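Local coordinates for Glyco_hydro_cc domain-containing protein (Cryptococcus neoformans, PDB 6UBC) that probably binds beta-1,3-glucan oligosaccharides, as a subgroup VII member of glycoside hydrolase family 128, at residues I307-M313 / W336-H342. Residues are numbered along the deposited sequence; the frame is centred on the assembly and turned at random.
Sequences ILISPSM and WDITNLH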
loop_
_atom_site.group_PDB
_atom_site.type_symbol
_atom_site.label_atom_id
_atom_site.label_comp_id
_atom_site.label_asym_id
_atom_site.label_seq_id
_atom_site.Cartn_x
_atom_site.Cartn_y
_atom_site.Cartn_z
ATOM N N ILE A 307 -7.422 -9.264 -8.383
ATOM C CA ILE A 307 -7.703 -7.811 -8.286
ATOM C C ILE A 307 -6.375 -7.038 -8.460
ATOM O O ILE A 307 -5.397 -7.356 -7.706
ATOM C CB ILE A 307 -8.406 -7.483 -6.963
ATOM C CG1 ILE A 307 -9.825 -8.039 -6.917
ATOM C CG2 ILE A 307 -8.441 -6.008 -6.716
ATOM C CD1 ILE A 307 -10.361 -8.169 -5.522
ATOM N N LEU A 308 -6.327 -6.066 -9.387
ATOM C CA LEU A 308 -5.091 -5.319 -9.710
ATOM C C LEU A 308 -5.079 -3.971 -8.996
ATOM O O LEU A 308 -5.992 -3.154 -9.152
ATOM C CB LEU A 308 -4.943 -5.101 -11.184
ATOM C CG LEU A 308 -4.982 -6.382 -12.012
ATOM C CD1 LEU A 308 -4.564 -6.034 -13.416
ATOM C CD2 LEU A 308 -4.084 -7.456 -11.413
ATOM N N ILE A 309 -4.047 -3.777 -8.181
ATOM C CA ILE A 309 -3.826 -2.518 -7.449
ATOM C C ILE A 309 -2.665 -1.785 -8.142
ATOM O O ILE A 309 -1.633 -2.371 -8.392
ATOM C CB ILE A 309 -3.588 -2.825 -5.977
ATOM C CG1 ILE A 309 -4.857 -3.468 -5.397
ATOM C CG2 ILE A 309 -3.170 -1.610 -5.192
ATOM C CD1 ILE A 309 -4.583 -4.804 -4.734
ATOM N N SER A 310 -2.822 -0.503 -8.389
ATOM C CA SER A 310 -1.901 0.299 -9.242
ATOM C C SER A 310 -0.544 0.400 -8.546
ATOM O O SER A 310 -0.414 0.135 -7.339
ATOM C CB SER A 310 -2.466 1.672 -9.494
ATOM O OG SER A 310 -2.274 2.565 -8.422
ATOM N N PRO A 311 0.504 0.848 -9.282
ATOM C CA PRO A 311 1.712 1.314 -8.607
ATOM C C PRO A 311 1.398 2.472 -7.652
ATOM O O PRO A 311 0.416 3.195 -7.829
ATOM C CB PRO A 311 2.645 1.823 -9.734
ATOM C CG PRO A 311 2.069 1.147 -10.996
ATOM C CD PRO A 311 0.559 1.114 -10.739
ATOM N N SER A 312 2.254 2.636 -6.650
ATOM C CA SER A 312 2.170 3.724 -5.662
ATOM C C SER A 312 3.051 4.898 -6.083
ATOM O O SER A 312 4.230 4.681 -6.278
ATOM C CB SER A 312 2.602 3.234 -4.287
ATOM O OG SER A 312 3.822 2.479 -4.352
ATOM N N MET A 313 2.518 6.115 -5.999
ATOM C CA MET A 313 3.321 7.342 -6.252
ATOM C C MET A 313 3.946 7.878 -4.945
ATOM O O MET A 313 3.227 8.318 -4.011
ATOM C CB MET A 313 2.493 8.434 -6.922
ATOM C CG MET A 313 1.963 8.021 -8.286
ATOM S SD MET A 313 3.176 7.541 -9.545
ATOM C CE MET A 313 3.242 5.761 -9.291
ATOM N N TRP A 336 -5.889 -0.712 -13.923
ATOM C CA TRP A 336 -5.986 -1.265 -12.569
ATOM C C TRP A 336 -7.447 -1.232 -12.104
ATOM O O TRP A 336 -8.257 -0.434 -12.681
ATOM C CB TRP A 336 -5.072 -0.517 -11.622
ATOM C CG TRP A 336 -5.345 0.955 -11.498
ATOM C CD1 TRP A 336 -6.194 1.531 -10.605
ATOM C CD2 TRP A 336 -4.657 2.018 -12.152
ATOM N NE1 TRP A 336 -6.108 2.876 -10.691
ATOM C CE2 TRP A 336 -5.145 3.211 -11.611
ATOM C CE3 TRP A 336 -3.659 2.087 -13.112
ATOM C CZ2 TRP A 336 -4.708 4.445 -12.052
ATOM C CZ3 TRP A 336 -3.234 3.321 -13.554
ATOM C CH2 TRP A 336 -3.776 4.485 -13.042
ATOM N N ASP A 337 -7.732 -2.010 -11.060
ATOM C CA ASP A 337 -9.063 -2.004 -10.397
ATOM C C ASP A 337 -9.081 -0.973 -9.268
ATOM O O ASP A 337 -10.115 -0.349 -9.037
ATOM C CB ASP A 337 -9.378 -3.398 -9.884
ATOM C CG ASP A 337 -9.413 -4.429 -10.958
ATOM O OD1 ASP A 337 -10.159 -4.220 -11.873
ATOM O OD2 ASP A 337 -8.720 -5.431 -10.853
ATOM N N ILE A 338 -7.954 -0.872 -8.554
ATOM C CA ILE A 338 -7.810 -0.129 -7.269
ATOM C C ILE A 338 -6.600 0.808 -7.355
ATOM O O ILE A 338 -5.531 0.339 -7.712
ATOM C CB ILE A 338 -7.761 -1.094 -6.078
ATOM C CG1 ILE A 338 -9.109 -1.819 -5.918
ATOM C CG2 ILE A 338 -7.349 -0.368 -4.810
ATOM C CD1 ILE A 338 -9.070 -2.888 -4.908
ATOM N N THR A 339 -6.826 2.089 -7.076
ATOM C CA THR A 339 -5.789 3.142 -7.119
ATOM C C THR A 339 -5.041 3.035 -5.779
ATOM O O THR A 339 -5.663 3.027 -4.718
ATOM C CB THR A 339 -6.349 4.541 -7.342
ATOM O OG1 THR A 339 -7.209 4.490 -8.481
ATOM C CG2 THR A 339 -5.243 5.548 -7.569
ATOM N N ASN A 340 -3.722 2.944 -5.881
ATOM C CA ASN A 340 -2.803 2.705 -4.758
ATOM C C ASN A 340 -2.250 4.034 -4.291
ATOM O O ASN A 340 -1.530 4.683 -5.119
ATOM C CB ASN A 340 -1.659 1.810 -5.244
ATOM C CG ASN A 340 -0.680 1.387 -4.174
ATOM O OD1 ASN A 340 -0.726 1.894 -3.064
ATOM N ND2 ASN A 340 0.230 0.461 -4.532
ATOM N N LEU A 341 -2.435 4.387 -3.022
ATOM C CA LEU A 341 -1.844 5.606 -2.449
ATOM C C LEU A 341 -0.808 5.240 -1.376
ATOM O O LEU A 341 -1.028 4.283 -0.578
ATOM C CB LEU A 341 -2.929 6.473 -1.792
ATOM C CG LEU A 341 -3.665 7.428 -2.727
ATOM C CD1 LEU A 341 -4.303 6.703 -3.883
ATOM C CD2 LEU A 341 -4.714 8.264 -1.937
ATOM N N HIS A 342 0.188 6.114 -1.276
ATOM C CA HIS A 342 1.107 6.253 -0.123
ATOM C C HIS A 342 0.791 7.628 0.437
ATOM O O HIS A 342 0.900 8.625 -0.296
ATOM C CB HIS A 342 2.573 6.115 -0.600
ATOM C CG HIS A 342 2.930 4.690 -0.816
ATOM N ND1 HIS A 342 4.197 4.313 -1.152
ATOM C CD2 HIS A 342 2.164 3.593 -0.778
ATOM C CE1 HIS A 342 4.180 3.017 -1.329
ATOM N NE2 HIS A 342 2.940 2.513 -1.115
HETATM O O HOH W 1 3.111 -0.176 -4.132
HETATM O O HOH W 2 0.493 8.049 -3.582
HETATM O O HOH W 3 -0.416 6.926 -5.943
#
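Ile307 sets its CG2 against Ile338 CD1, a small apolar contact beside the single bridge between the two segments. Next to it, Leu308 N donates an almost straight bond to Asp337 OD2 (2.9 Å, 178°), met on the anti side of the carboxylate. Asp337 OD1 forms a salt bridge with Lys302. Leu308 O accepts from both Asp337 N (2.8 Å) and Ile338 N. Ile309 runs its CG1 alongside Ile338, pointing the same way, and the two backbones form a single beta bridge. Ser310 N to Ile338 O completes it. Ser310 OG, between its backbone N and carbonyl carbon, accepts from Asn340 N (2.9 Å) and donates to Pro311 O, while its CB sits over the face of the Trp336 indole, 3.6 Å from the five-membered ring centroid. Asn340 CG lies anti to its own N (chi1 -176°), which brings ND2 to Ser310 O (2.9 Å), 4° from the amide plane; OD1 bonds to Thr369. Ser312 CB sits over the centre of the His342 ring in a CH-pi contact, 3.3 Å from the centroid. Glu274 bonds Ser312 OG through N and His342 ND1 through OE2. One water bridges Met313 N to Asn340 O, a second Met313 O to His342 N. Beyond Ser310, side-chain bonds and waters thus replace direct backbone pairing in the TIM-barrel-like core.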